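Long-range contacts in putative PII-like nitrogen regulatory protein (PDB 3CE8), which is of unknown function but may act as a PII-like nitrogen-regulatory protein, assembling as a trimer: residues T22-V27 against I83-A88; F51-I56 against E77-E82. All blocks are in the same frame, centred on the assembly; numbering follows the deposited sequence.

Interaction 1: residues T22-V27 against I83-A88; sequences TEQLLV and IMHPAA. With EDO (1,2-ethanediol), chain E.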
loop_
_atom_site.group_PDB
_atom_site.type_symbol
_atom_site.label_atom_id
_atom_site.label_comp_id
_atom_site.label_asym_id
_atom_site.label_seq_id
_atom_site.Cartn_x
_atom_site.Cartn_y
_atom_site.Cartn_z
ATOM N N THR A 22 15.275 -3.688 -9.456
ATOM C CA THR A 22 16.084 -4.465 -8.509
ATOM C C THR A 22 15.648 -4.088 -7.083
ATOM O O THR A 22 16.037 -4.722 -6.119
ATOM C CB THR A 22 17.574 -4.220 -8.681
ATOM O OG1 THR A 22 17.835 -2.816 -8.530
ATOM C CG2 THR A 22 18.056 -4.741 -10.061
ATOM N N GLU A 23 14.833 -3.036 -6.995
ATOM C CA GLU A 23 14.200 -2.596 -5.721
ATOM C C GLU A 23 12.838 -3.221 -5.638
ATOM O O GLU A 23 12.110 -3.362 -6.629
ATOM C CB GLU A 23 14.016 -1.082 -5.578
ATOM C CG GLU A 23 15.302 -0.309 -5.392
ATOM C CD GLU A 23 15.967 -0.540 -4.050
ATOM O OE1 GLU A 23 15.270 -0.493 -3.015
ATOM O OE2 GLU A 23 17.200 -0.727 -4.032
ATOM N N GLN A 24 12.501 -3.610 -4.431
ATOM C CA GLN A 24 11.210 -4.219 -4.183
ATOM C C GLN A 24 10.746 -3.823 -2.785
ATOM O O GLN A 24 11.543 -3.413 -1.959
ATOM C CB GLN A 24 11.290 -5.729 -4.395
ATOM C CG GLN A 24 12.319 -6.401 -3.547
ATOM C CD GLN A 24 12.395 -7.898 -3.791
ATOM O OE1 GLN A 24 12.139 -8.368 -4.913
ATOM N NE2 GLN A 24 12.767 -8.665 -2.726
ATOM N N LEU A 25 9.448 -3.904 -2.565
ATOM C CA LEU A 25 8.849 -3.480 -1.306
ATOM C C LEU A 25 8.437 -4.639 -0.407
ATOM O O LEU A 25 7.659 -5.466 -0.804
ATOM C CB LEU A 25 7.611 -2.611 -1.623
ATOM C CG LEU A 25 6.954 -1.858 -0.474
ATOM C CD1 LEU A 25 7.923 -0.773 -0.008
ATOM C CD2 LEU A 25 5.556 -1.293 -0.869
ATOM N N LEU A 26 8.988 -4.713 0.787
ATOM C CA LEU A 26 8.526 -5.711 1.756
ATOM C C LEU A 26 7.450 -5.098 2.598
ATOM O O LEU A 26 7.620 -4.013 3.141
ATOM C CB LEU A 26 9.645 -6.183 2.691
ATOM C CG LEU A 26 9.238 -7.089 3.855
ATOM C CD1 LEU A 26 8.746 -8.460 3.399
ATOM C CD2 LEU A 26 10.469 -7.231 4.703
ATOM N N VAL A 27 6.311 -5.768 2.622
ATOM C CA VAL A 27 5.182 -5.362 3.479
ATOM C C VAL A 27 5.021 -6.456 4.503
ATOM O O VAL A 27 4.940 -7.653 4.189
ATOM C CB VAL A 27 3.850 -5.177 2.740
ATOM C CG1 VAL A 27 2.761 -4.824 3.759
ATOM C CG2 VAL A 27 3.997 -4.105 1.656
ATOM N N ILE A 83 8.987 -1.629 3.709
ATOM C CA ILE A 83 10.438 -1.582 3.597
ATOM C C ILE A 83 10.986 -1.843 2.197
ATOM O O ILE A 83 11.047 -2.957 1.690
ATOM C CB ILE A 83 11.061 -2.615 4.563
ATOM C CG1 ILE A 83 10.437 -2.449 5.953
ATOM C CG2 ILE A 83 12.607 -2.520 4.612
ATOM C CD1 ILE A 83 10.337 -3.737 6.656
HETATM N N MSE A 84 11.369 -0.745 1.590
HETATM C CA MSE A 84 11.992 -0.748 0.279
HETATM C C MSE A 84 13.408 -1.254 0.501
HETATM O O MSE A 84 14.108 -0.823 1.430
HETATM C CB MSE A 84 12.023 0.650 -0.354
HETATM C CG MSE A 84 12.543 0.644 -1.776
HETATM SE SE MSE A 84 11.206 -0.067 -2.962
HETATM C CE MSE A 84 9.769 1.158 -2.528
ATOM N N HIS A 85 13.806 -2.184 -0.351
ATOM C CA HIS A 85 15.107 -2.798 -0.270
ATOM C C HIS A 85 15.512 -3.421 -1.594
ATOM O O HIS A 85 14.658 -3.770 -2.403
ATOM C CB HIS A 85 15.064 -3.907 0.788
ATOM C CG HIS A 85 14.148 -5.045 0.430
ATOM N ND1 HIS A 85 12.772 -4.974 0.582
ATOM C CD2 HIS A 85 14.409 -6.270 -0.087
ATOM C CE1 HIS A 85 12.228 -6.106 0.157
ATOM N NE2 HIS A 85 13.195 -6.907 -0.260
ATOM N N PRO A 86 16.822 -3.561 -1.815
ATOM C CA PRO A 86 17.278 -4.255 -2.998
ATOM C C PRO A 86 16.952 -5.753 -2.955
ATOM O O PRO A 86 17.127 -6.432 -1.939
ATOM C CB PRO A 86 18.801 -4.047 -2.984
ATOM C CG PRO A 86 19.131 -3.182 -1.784
ATOM C CD PRO A 86 17.922 -3.178 -0.905
ATOM N N ALA A 87 16.497 -6.244 -4.092
ATOM C CA ALA A 87 16.120 -7.638 -4.252
ATOM C C ALA A 87 17.257 -8.547 -3.824
ATOM O O ALA A 87 17.048 -9.640 -3.297
ATOM C CB ALA A 87 15.709 -7.927 -5.737
ATOM N N ALA A 88 18.463 -8.043 -3.994
ATOM C CA ALA A 88 19.691 -8.818 -3.711
ATOM C C ALA A 88 19.892 -9.101 -2.218
ATOM O O ALA A 88 20.636 -10.000 -1.840
ATOM C CB ALA A 88 20.917 -8.092 -4.237
HETATM C C1 EDO E . 9.499 2.701 2.162
HETATM O O1 EDO E . 8.698 3.145 3.262
HETATM C C2 EDO E . 10.817 3.451 2.097
HETATM O O2 EDO E . 11.687 2.437 2.558
#
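Gln-24 and His-85 form a hydrogen-bonded pair of the antiparallel ladder, and their side chains meet on the face that also carries Leu-26 and Ile-83. Gln-24 NE2 donates to His-85 NE2 at 3.1 Å; the bond lies in the amide plane but reaches the imidazole 32° out of its ring plane, the two planes standing nearly perpendicular. The same amide nitrogen also bonds Gln-90 OE1. In His-85, CG sits between the backbone N and the carbonyl carbon (chi1 65°), which swings the ring toward Leu-26, its CE1 3.6 Å from Leu-26 CB. His-85 ND1 donates to Ile-83 O at 2.9 Å, in the ring plane, which fixes the ring's rotation. That oxygen takes Leu-26 N from the opposite face of its carbonyl plane, so two donors grip it. Leu-26 and Ile-83 lie side by side, CD2 to CD1 4.0 Å, with Leu-26 running on to Leu-93 and Leu-97 of helix 90-100. On the opposite face of the sheet, selenomethionine Met-84, in one of its two conformers, packs against Leu-25. Beyond the last bridge, Ala-87 N donates a hydrogen bond to Thr-22 O (2.6 Å). This is the pairing of central strands in a ferredoxin-like, PII-type antiparallel sheet with helices on one face.

Interaction 2: residues F51-I56 against E77-E82; sequences FSLGNI and EFCKFE. With EDO (1,2-ethanediol), chain E.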
loop_
_atom_site.group_PDB
_atom_site.type_symbol
_atom_site.label_atom_id
_atom_site.label_comp_id
_atom_site.label_asym_id
_atom_site.label_seq_id
_atom_site.Cartn_x
_atom_site.Cartn_y
_atom_site.Cartn_z
ATOM N N PHE A 51 12.438 3.396 6.102
ATOM C CA PHE A 51 11.179 2.584 6.058
ATOM C C PHE A 51 10.015 3.339 6.634
ATOM O O PHE A 51 10.185 4.377 7.257
ATOM C CB PHE A 51 11.297 1.243 6.787
ATOM C CG PHE A 51 11.684 1.365 8.238
ATOM C CD1 PHE A 51 13.014 1.491 8.607
ATOM C CD2 PHE A 51 10.715 1.358 9.233
ATOM C CE1 PHE A 51 13.360 1.629 9.932
ATOM C CE2 PHE A 51 11.063 1.490 10.565
ATOM C CZ PHE A 51 12.381 1.620 10.915
ATOM N N SER A 52 8.832 2.787 6.424
ATOM C CA SER A 52 7.623 3.417 6.946
ATOM C C SER A 52 6.789 2.443 7.717
ATOM O O SER A 52 6.881 1.238 7.554
ATOM C CB SER A 52 6.754 4.006 5.839
ATOM O OG SER A 52 5.844 3.049 5.321
ATOM N N LEU A 53 5.963 2.989 8.580
ATOM C CA LEU A 53 5.053 2.155 9.365
ATOM C C LEU A 53 3.763 2.851 9.720
ATOM O O LEU A 53 3.721 4.021 10.023
ATOM C CB LEU A 53 5.733 1.643 10.625
ATOM C CG LEU A 53 5.990 2.567 11.779
ATOM C CD1 LEU A 53 4.720 2.616 12.579
ATOM C CD2 LEU A 53 7.106 2.002 12.621
ATOM N N GLY A 54 2.695 2.096 9.608
ATOM C CA GLY A 54 1.384 2.603 9.937
ATOM C C GLY A 54 0.503 1.583 10.613
ATOM O O GLY A 54 0.728 0.386 10.532
ATOM N N ASN A 55 -0.508 2.081 11.285
ATOM C CA ASN A 55 -1.502 1.235 11.942
ATOM C C ASN A 55 -2.560 0.743 10.967
ATOM O O ASN A 55 -3.085 1.504 10.170
ATOM C CB ASN A 55 -2.183 1.990 13.095
ATOM C CG ASN A 55 -1.299 2.078 14.341
ATOM O OD1 ASN A 55 -0.402 1.233 14.576
ATOM N ND2 ASN A 55 -1.568 3.087 15.162
ATOM N N ILE A 56 -2.825 -0.554 11.009
ATOM C CA ILE A 56 -3.931 -1.153 10.233
ATOM C C ILE A 56 -4.709 -2.166 11.085
ATOM O O ILE A 56 -4.234 -2.688 12.087
ATOM C CB ILE A 56 -3.521 -1.787 8.834
ATOM C CG1 ILE A 56 -2.465 -2.884 8.998
ATOM C CG2 ILE A 56 -3.114 -0.700 7.780
ATOM C CD1 ILE A 56 -3.022 -4.132 9.600
ATOM N N GLU A 77 -5.766 -5.281 15.736
ATOM C CA GLU A 77 -4.933 -4.156 15.281
ATOM C C GLU A 77 -3.443 -4.469 15.225
ATOM O O GLU A 77 -2.838 -4.977 16.169
ATOM C CB GLU A 77 -5.151 -2.934 16.189
ATOM C CG GLU A 77 -4.490 -1.637 15.706
ATOM C CD GLU A 77 -5.356 -0.874 14.685
ATOM O OE1 GLU A 77 -6.594 -1.075 14.687
ATOM O OE2 GLU A 77 -4.813 -0.056 13.902
ATOM N N PHE A 78 -2.863 -4.130 14.085
ATOM C CA PHE A 78 -1.441 -4.365 13.821
ATOM C C PHE A 78 -0.708 -3.154 13.316
ATOM O O PHE A 78 -1.243 -2.113 12.965
ATOM C CB PHE A 78 -1.218 -5.456 12.752
ATOM C CG PHE A 78 -1.936 -6.745 13.019
ATOM C CD1 PHE A 78 -3.261 -6.902 12.653
ATOM C CD2 PHE A 78 -1.281 -7.809 13.590
ATOM C CE1 PHE A 78 -3.931 -8.079 12.878
ATOM C CE2 PHE A 78 -1.948 -8.999 13.824
ATOM C CZ PHE A 78 -3.270 -9.128 13.465
ATOM N N CYS A 79 0.565 -3.396 13.206
ATOM C CA CYS A 79 1.482 -2.416 12.722
ATOM C C CYS A 79 1.946 -2.878 11.354
ATOM O O CYS A 79 2.418 -3.987 11.187
ATOM C CB CYS A 79 2.640 -2.281 13.711
ATOM S SG CYS A 79 3.858 -1.019 13.256
ATOM N N LYS A 80 1.774 -2.013 10.372
ATOM C CA LYS A 80 2.155 -2.307 9.007
ATOM C C LYS A 80 3.368 -1.495 8.603
ATOM O O LYS A 80 3.359 -0.247 8.499
ATOM C CB LYS A 80 0.986 -2.051 8.053
ATOM C CG LYS A 80 1.233 -2.307 6.557
ATOM C CD LYS A 80 0.082 -1.676 5.749
ATOM C CE LYS A 80 0.180 -1.778 4.250
ATOM N NZ LYS A 80 -0.895 -0.973 3.571
ATOM N N PHE A 81 4.403 -2.285 8.366
ATOM C CA PHE A 81 5.706 -1.817 7.936
ATOM C C PHE A 81 5.832 -1.985 6.446
ATOM O O PHE A 81 5.392 -2.977 5.874
ATOM C CB PHE A 81 6.838 -2.657 8.559
ATOM C CG PHE A 81 7.089 -2.396 10.047
ATOM C CD1 PHE A 81 6.402 -3.101 11.021
ATOM C CD2 PHE A 81 8.054 -1.482 10.454
ATOM C CE1 PHE A 81 6.655 -2.869 12.353
ATOM C CE2 PHE A 81 8.291 -1.242 11.788
ATOM C CZ PHE A 81 7.604 -1.934 12.735
ATOM N N GLU A 82 6.440 -0.990 5.830
ATOM C CA GLU A 82 6.791 -1.045 4.415
ATOM C C GLU A 82 8.255 -0.683 4.291
ATOM O O GLU A 82 8.695 0.390 4.737
ATOM C CB GLU A 82 5.903 -0.134 3.571
ATOM C CG GLU A 82 4.470 -0.617 3.538
ATOM C CD GLU A 82 3.598 0.076 2.510
ATOM O OE1 GLU A 82 4.026 1.025 1.820
ATOM O OE2 GLU A 82 2.460 -0.371 2.371
HETATM C C1 EDO E . 9.499 2.701 2.162
HETATM O O1 EDO E . 8.698 3.145 3.262
HETATM C C2 EDO E . 10.817 3.451 2.097
HETATM O O2 EDO E . 11.687 2.437 2.558
#
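Leu-53 lies alongside Phe-81 in a non-hydrogen-bonded pair, its CB over one face of the ring in a CH-pi contact, 4.2 Å from the centroid, and its CD2 3.6 Å from Phe-81 CE2. The other branch turns along the strand, Leu-53 CD1 meeting Cys-79 SG at 3.8 Å. Phe-51 CD2 comes to the edge of the Phe-81 ring, near its plane. On the reverse face Ile-56 crosses Lys-80 at about a right angle, CG1 3.7 Å from Lys-80 CB, while a bend at chi2 (72°) brings Ile-56 CD1 to Phe-78 CB. Six backbone hydrogen bonds join the pairs Ser-52/Glu-82, Gly-54/Lys-80 and Ile-56/Phe-78, two each. Strands 50-60 and 74-86 are successive antiparallel strands of the ferredoxin-like sheet, joined through a partly unmodelled connection; strand 50-60 is outermost on its side within the chain. Beneath the aromatic face, Ile-38 and Val-39 of helix 35-42 pack on Phe-81. Beyond the edge, Phe-51, Ser-52 and Leu-53 pair with a strand of the second subunit, and Phe-51 stacks on its Phe-59. Lys-80, fully extended, places NZ 3.6 Å from Glu-82 OE2, a long salt bridge, with a weak, long ion pair to Glu-82 of the third subunit and a bound phosphate close by.

Strand 74-86 serves both contacts: its C-terminal end, 83-86, pairs with strand 23-31 in interaction 1, and its middle, 77-82, pairs with strand 50-60 in interaction 2. Interaction 1 is the more buried, lying between inner strands, and sets a Gln-His bond and aliphatic packing against helix 90-100. Interaction 2 is only partly buried; it combines aromatic packing toward helix 35-42 with charged groups on the reverse face. Direct contacts join them: Ile-83 CG1 packs on Phe-51 CB at 3.9 Å, and Leu-25 and Val-27 rest on Glu-82. Both also reach the second subunit, interaction 1 through side-chain packing, interaction 2 by continuing the sheet.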